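PDB 3BYI: Rho GTPase activating protein 15 from Homo sapiens, which acts, through the RhoGAP domain seen here, as a GTPase activator that converts Rho-type GTPases such as RAC1 to their inactive GDP-bound state. Local coordinates for residues G55-S60 against V91-L96; P106-S111 against D145-L150. One frame throughout, in Å; residues are numbered along the deposited sequence.

Contact 1: residues G55-S60 against V91-L96; sequences GIYRVS and VVTGAL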
loop_
_atom_site.group_PDB
_atom_site.type_symbol
_atom_site.label_atom_id
_atom_site.label_comp_id
_atom_site.label_asym_id
_atom_site.label_seq_id
_atom_site.Cartn_x
_atom_site.Cartn_y
_atom_site.Cartn_z
ATOM N N GLY A 55 1.503 -5.712 -16.536
ATOM C CA GLY A 55 1.176 -6.367 -15.256
ATOM C C GLY A 55 1.783 -5.703 -14.035
ATOM O O GLY A 55 1.896 -6.333 -12.985
ATOM N N ILE A 56 2.139 -4.431 -14.157
ATOM C CA ILE A 56 2.671 -3.655 -13.051
ATOM C C ILE A 56 1.733 -3.759 -11.862
ATOM O O ILE A 56 0.536 -3.545 -12.019
ATOM C CB ILE A 56 2.924 -2.172 -13.452
ATOM C CG1 ILE A 56 3.817 -1.498 -12.406
ATOM C CG2 ILE A 56 1.590 -1.365 -13.737
ATOM C CD1 ILE A 56 5.319 -1.958 -12.441
ATOM N N TYR A 57 2.304 -4.177 -10.710
ATOM C CA TYR A 57 1.636 -4.450 -9.417
ATOM C C TYR A 57 1.010 -5.847 -9.286
ATOM O O TYR A 57 0.798 -6.330 -8.170
ATOM C CB TYR A 57 0.655 -3.357 -9.010
ATOM C CG TYR A 57 1.354 -2.088 -8.579
ATOM C CD1 TYR A 57 1.411 -0.982 -9.400
ATOM C CD2 TYR A 57 1.967 -2.008 -7.347
ATOM C CE1 TYR A 57 2.073 0.142 -9.009
ATOM C CE2 TYR A 57 2.610 -0.841 -6.925
ATOM C CZ TYR A 57 2.661 0.210 -7.755
ATOM O OH TYR A 57 3.303 1.335 -7.320
ATOM N N ARG A 58 0.711 -6.483 -10.419
ATOM C CA ARG A 58 0.255 -7.842 -10.426
ATOM C C ARG A 58 1.463 -8.790 -10.495
ATOM O O ARG A 58 1.535 -9.753 -9.777
ATOM C CB ARG A 58 -0.724 -8.092 -11.596
ATOM C CG ARG A 58 -1.331 -9.510 -11.656
ATOM C CD ARG A 58 -2.491 -9.571 -12.709
ATOM N N VAL A 59 2.406 -8.498 -11.379
ATOM C CA VAL A 59 3.597 -9.351 -11.512
ATOM C C VAL A 59 4.450 -9.239 -10.246
ATOM O O VAL A 59 4.569 -8.169 -9.618
ATOM C CB VAL A 59 4.433 -9.026 -12.795
ATOM C CG1 VAL A 59 5.825 -9.691 -12.748
ATOM C CG2 VAL A 59 3.661 -9.425 -14.101
ATOM N N SER A 60 5.026 -10.375 -9.868
ATOM C CA SER A 60 5.875 -10.493 -8.670
ATOM C C SER A 60 7.320 -10.308 -9.037
ATOM O O SER A 60 7.784 -10.871 -9.996
ATOM C CB SER A 60 5.760 -11.887 -8.060
ATOM O OG SER A 60 4.425 -12.171 -7.751
ATOM N N VAL A 91 10.402 -5.778 -8.339
ATOM C CA VAL A 91 10.976 -5.827 -6.987
ATOM C C VAL A 91 10.505 -4.607 -6.151
ATOM O O VAL A 91 10.226 -4.725 -4.952
ATOM C CB VAL A 91 12.558 -5.926 -7.010
ATOM C CG1 VAL A 91 13.164 -5.687 -5.604
ATOM C CG2 VAL A 91 13.017 -7.254 -7.581
ATOM N N VAL A 92 10.377 -3.453 -6.807
ATOM C CA VAL A 92 9.932 -2.200 -6.158
ATOM C C VAL A 92 8.456 -2.294 -5.810
ATOM O O VAL A 92 8.049 -2.003 -4.668
ATOM C CB VAL A 92 10.250 -0.965 -7.041
ATOM C CG1 VAL A 92 9.635 0.319 -6.488
ATOM C CG2 VAL A 92 11.763 -0.840 -7.212
ATOM N N THR A 93 7.640 -2.710 -6.779
ATOM C CA THR A 93 6.222 -2.866 -6.509
ATOM C C THR A 93 5.999 -3.899 -5.420
ATOM O O THR A 93 5.174 -3.689 -4.564
ATOM C CB THR A 93 5.419 -3.312 -7.722
ATOM O OG1 THR A 93 5.923 -4.574 -8.139
ATOM C CG2 THR A 93 5.456 -2.262 -8.869
ATOM N N GLY A 94 6.729 -5.021 -5.480
ATOM C CA GLY A 94 6.642 -6.063 -4.462
ATOM C C GLY A 94 7.018 -5.601 -3.066
ATOM O O GLY A 94 6.387 -5.970 -2.099
ATOM N N ALA A 95 8.030 -4.761 -2.977
ATOM C CA ALA A 95 8.496 -4.241 -1.702
ATOM C C ALA A 95 7.503 -3.229 -1.154
ATOM O O ALA A 95 7.228 -3.213 0.046
ATOM C CB ALA A 95 9.947 -3.629 -1.856
ATOM N N LEU A 96 6.920 -2.409 -2.021
ATOM C CA LEU A 96 5.856 -1.487 -1.601
ATOM C C LEU A 96 4.686 -2.265 -1.014
ATOM O O LEU A 96 4.249 -1.976 0.092
ATOM C CB LEU A 96 5.345 -0.638 -2.766
ATOM C CG LEU A 96 4.455 0.546 -2.361
ATOM C CD1 LEU A 96 5.190 1.359 -1.288
ATOM C CD2 LEU A 96 4.067 1.460 -3.612
HETATM O O HOH W 1 4.794 -5.614 -10.349
HETATM O O HOH W 2 4.915 -7.276 -7.274
#
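The Y57 ring carries the methyl CG2 of T93 over the centre of one face, a CH-pi contact at 3.8 Å from CG2 to the ring centroid and only 12° off the normal. At the edge, near the ring plane, L96 CD2 lies 3.8 Å from Y57 OH, which is itself hydrogen-bonded to H153 NE2. The same T93 methyl also meets I56 CD1 at 3.6 Å, so two neighbouring side chains of the loop share one contact point on the helix. With chi1 at 61°, T93 places OG1 between its backbone N and carbonyl carbon, where it bonds to H90 O and also accepts from a water. That water takes the N-H of Y57 and donates to V59 O and T93 OG1, at 2.7 Å from each oxygen, bridging loop and helix. An alanine at Y57 would probably leave T93 CG2 facing a gap and H153 without its hydroxyl partner. R58, the predicted arginine finger, directly follows Y57, whose burial probably helps to position the finger loop. Y57 also packs on L154 and I157 of helix 141-159, V46 of helix 37-49 and, edge-to-face, F175 of helix 168-180, joining the loop to these helices and 89-102.

Contact 2: residues P106-S111 against D145-L150; sequences PLFPYS and DTMKVL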
loop_
_atom_site.group_PDB
_atom_site.type_symbol
_atom_site.label_atom_id
_atom_site.label_comp_id
_atom_site.label_asym_id
_atom_site.label_seq_id
_atom_site.Cartn_x
_atom_site.Cartn_y
_atom_site.Cartn_z
ATOM N N PRO A 106 -3.714 -2.560 9.067
ATOM C CA PRO A 106 -3.790 -2.122 7.674
ATOM C C PRO A 106 -3.982 -0.611 7.462
ATOM O O PRO A 106 -4.429 0.099 8.358
ATOM C CB PRO A 106 -4.970 -2.957 7.092
ATOM C CG PRO A 106 -5.639 -3.613 8.242
ATOM C CD PRO A 106 -4.756 -3.538 9.435
ATOM N N LEU A 107 -3.662 -0.139 6.247
ATOM C CA LEU A 107 -3.841 1.271 5.891
ATOM C C LEU A 107 -5.260 1.750 6.206
ATOM O O LEU A 107 -5.458 2.864 6.687
ATOM C CB LEU A 107 -3.528 1.506 4.411
ATOM C CG LEU A 107 -3.544 2.959 3.878
ATOM C CD1 LEU A 107 -2.589 3.842 4.650
ATOM C CD2 LEU A 107 -3.241 3.007 2.350
ATOM N N PHE A 108 -6.228 0.902 5.897
ATOM C CA PHE A 108 -7.613 1.137 6.256
ATOM C C PHE A 108 -7.797 0.566 7.654
ATOM O O PHE A 108 -7.804 -0.681 7.806
ATOM C CB PHE A 108 -8.536 0.394 5.275
ATOM C CG PHE A 108 -8.620 1.034 3.923
ATOM C CD1 PHE A 108 -7.551 0.960 3.025
ATOM C CD2 PHE A 108 -9.761 1.701 3.543
ATOM C CE1 PHE A 108 -7.624 1.544 1.782
ATOM C CE2 PHE A 108 -9.838 2.304 2.308
ATOM C CZ PHE A 108 -8.780 2.217 1.417
ATOM N N PRO A 109 -7.931 1.436 8.682
ATOM C CA PRO A 109 -8.011 0.855 10.003
ATOM C C PRO A 109 -9.220 -0.066 10.179
ATOM O O PRO A 109 -10.309 0.182 9.646
ATOM C CB PRO A 109 -8.085 2.083 10.937
ATOM C CG PRO A 109 -7.547 3.241 10.089
ATOM C CD PRO A 109 -8.030 2.910 8.730
ATOM N N TYR A 110 -8.984 -1.132 10.927
ATOM C CA TYR A 110 -10.014 -2.066 11.349
ATOM C C TYR A 110 -11.240 -1.345 11.958
ATOM O O TYR A 110 -12.382 -1.739 11.706
ATOM C CB TYR A 110 -9.447 -3.022 12.431
ATOM C CG TYR A 110 -8.259 -3.925 12.084
ATOM C CD1 TYR A 110 -8.349 -4.876 11.073
ATOM C CD2 TYR A 110 -7.065 -3.872 12.847
ATOM C CE1 TYR A 110 -7.278 -5.733 10.777
ATOM C CE2 TYR A 110 -5.975 -4.733 12.574
ATOM C CZ TYR A 110 -6.090 -5.660 11.527
ATOM O OH TYR A 110 -5.014 -6.496 11.215
ATOM N N SER A 111 -11.012 -0.322 12.789
ATOM C CA SER A 111 -12.153 0.425 13.371
ATOM C C SER A 111 -13.040 1.070 12.285
ATOM O O SER A 111 -14.244 1.214 12.474
ATOM C CB SER A 111 -11.696 1.466 14.386
ATOM O OG SER A 111 -10.775 2.391 13.859
ATOM N N ASP A 145 -3.417 10.700 4.237
ATOM C CA ASP A 145 -2.415 11.228 3.331
ATOM C C ASP A 145 -1.689 10.146 2.533
ATOM O O ASP A 145 -1.335 10.363 1.374
ATOM C CB ASP A 145 -1.380 12.071 4.068
ATOM C CG ASP A 145 -1.948 13.344 4.620
ATOM O OD1 ASP A 145 -3.127 13.683 4.344
ATOM O OD2 ASP A 145 -1.198 14.002 5.360
ATOM N N THR A 146 -1.439 9.007 3.167
ATOM C CA THR A 146 -0.849 7.848 2.472
ATOM C C THR A 146 -1.831 7.224 1.418
ATOM O O THR A 146 -1.426 6.833 0.309
ATOM C CB THR A 146 -0.355 6.838 3.518
ATOM O OG1 THR A 146 0.610 7.506 4.318
ATOM C CG2 THR A 146 0.307 5.557 2.916
ATOM N N MET A 147 -3.118 7.158 1.757
ATOM C CA MET A 147 -4.132 6.770 0.776
ATOM C C MET A 147 -4.154 7.698 -0.408
ATOM O O MET A 147 -4.217 7.254 -1.544
ATOM C CB MET A 147 -5.538 6.784 1.394
ATOM C CG MET A 147 -5.827 5.583 2.273
ATOM S SD MET A 147 -7.480 5.668 2.889
ATOM C CE MET A 147 -7.391 4.520 4.284
ATOM N N LYS A 148 -4.133 9.000 -0.155
ATOM C CA LYS A 148 -4.154 9.968 -1.260
ATOM C C LYS A 148 -2.964 9.788 -2.197
ATOM O O LYS A 148 -3.122 9.722 -3.408
ATOM C CB LYS A 148 -4.174 11.388 -0.734
ATOM C CG LYS A 148 -4.429 12.425 -1.816
ATOM C CD LYS A 148 -4.457 13.819 -1.272
ATOM C CE LYS A 148 -4.777 14.843 -2.383
ATOM N NZ LYS A 148 -5.447 16.053 -1.782
ATOM N N VAL A 149 -1.770 9.701 -1.626
ATOM C CA VAL A 149 -0.560 9.520 -2.414
ATOM C C VAL A 149 -0.612 8.169 -3.201
ATOM O O VAL A 149 -0.336 8.138 -4.402
ATOM C CB VAL A 149 0.706 9.672 -1.502
ATOM C CG1 VAL A 149 1.934 9.098 -2.135
ATOM C CG2 VAL A 149 0.956 11.148 -1.134
ATOM N N LEU A 150 -0.968 7.072 -2.540
ATOM C CA LEU A 150 -0.997 5.779 -3.210
ATOM C C LEU A 150 -2.099 5.710 -4.292
ATOM O O LEU A 150 -1.838 5.370 -5.421
ATOM C CB LEU A 150 -1.141 4.646 -2.193
ATOM C CG LEU A 150 -1.248 3.234 -2.771
ATOM C CD1 LEU A 150 0.031 2.764 -3.450
ATOM C CD2 LEU A 150 -1.666 2.312 -1.678
#
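M147 reaches F108 with its chain extended beyond CG: chi1 of -77° sets CG beside the backbone N, and chi2 (-178°) and chi3 are both anti, so SD and then CE reach outward from helix 141-159. F108, with chi1 at -74°, likewise has its CG beside the backbone N, and its ring presents a face to that outstretched methyl. CE sits over the centre of the ring, 3.6 Å from the F108 centroid and almost on the normal, a CH-pi contact. The sulfur follows at a slant over the same face, M147 SD lying 4.2 Å from the F108 centroid and nearer the CE2 and CZ side, a Met-aromatic contact.

L107, one residue earlier, lies alongside the methionine, the two side chains pointing opposite ways. Its CD2 comes 3.7 Å from M147 CG, while its other methyl, CD1, turns to T146 and meets CG2 at 3.8 Å. L107 CD2 also approaches L150 CD2, more loosely, at 4.4 Å.

The backbone takes part as well: L107 O is 3.5 Å from M147 CE and accepts a hydrogen bond from N143 ND2. T146 OG1 is hydrogen-bonded to P142 O, a turn back in its own helix, and to T34 O, while CG2 faces the leucine. F100 of helix 89-102 and L179 of helix 168-180 pack on L107, and F116 meets the F108 ring edge-to-face.

The side-chain contacts between the segments are apolar: leucine methyls against a methylene and other methyls, and a thioether over an aromatic face. Cohesion therefore comes from close shape fit and dispersion, joining the turn that leads into helix 110-120 to helix 141-159 inside the buried core of the RhoGAP domain.

How the contacts relate
Contacts 1 and 2 lie in series along the chain, with centres about 19 Å apart, yet they meet inside the domain: L96 CD2 of contact 1 packs 4.2 Å from L150 CD1 of contact 2. Two helices tie them together. Helix 89-102 supplies the 91-96 segment and, further along, F100, which touches L107, T146 and L150. Helix 141-159 supplies 145-150 and then, beyond it, H153, L154 and I157, which hold Y57. Contact 1 lies next to the catalytic element, since its loop bears R58, the predicted arginine finger, whose side chain is modelled only as far as CD. Contact 2 lies away from that site, in the domain interior.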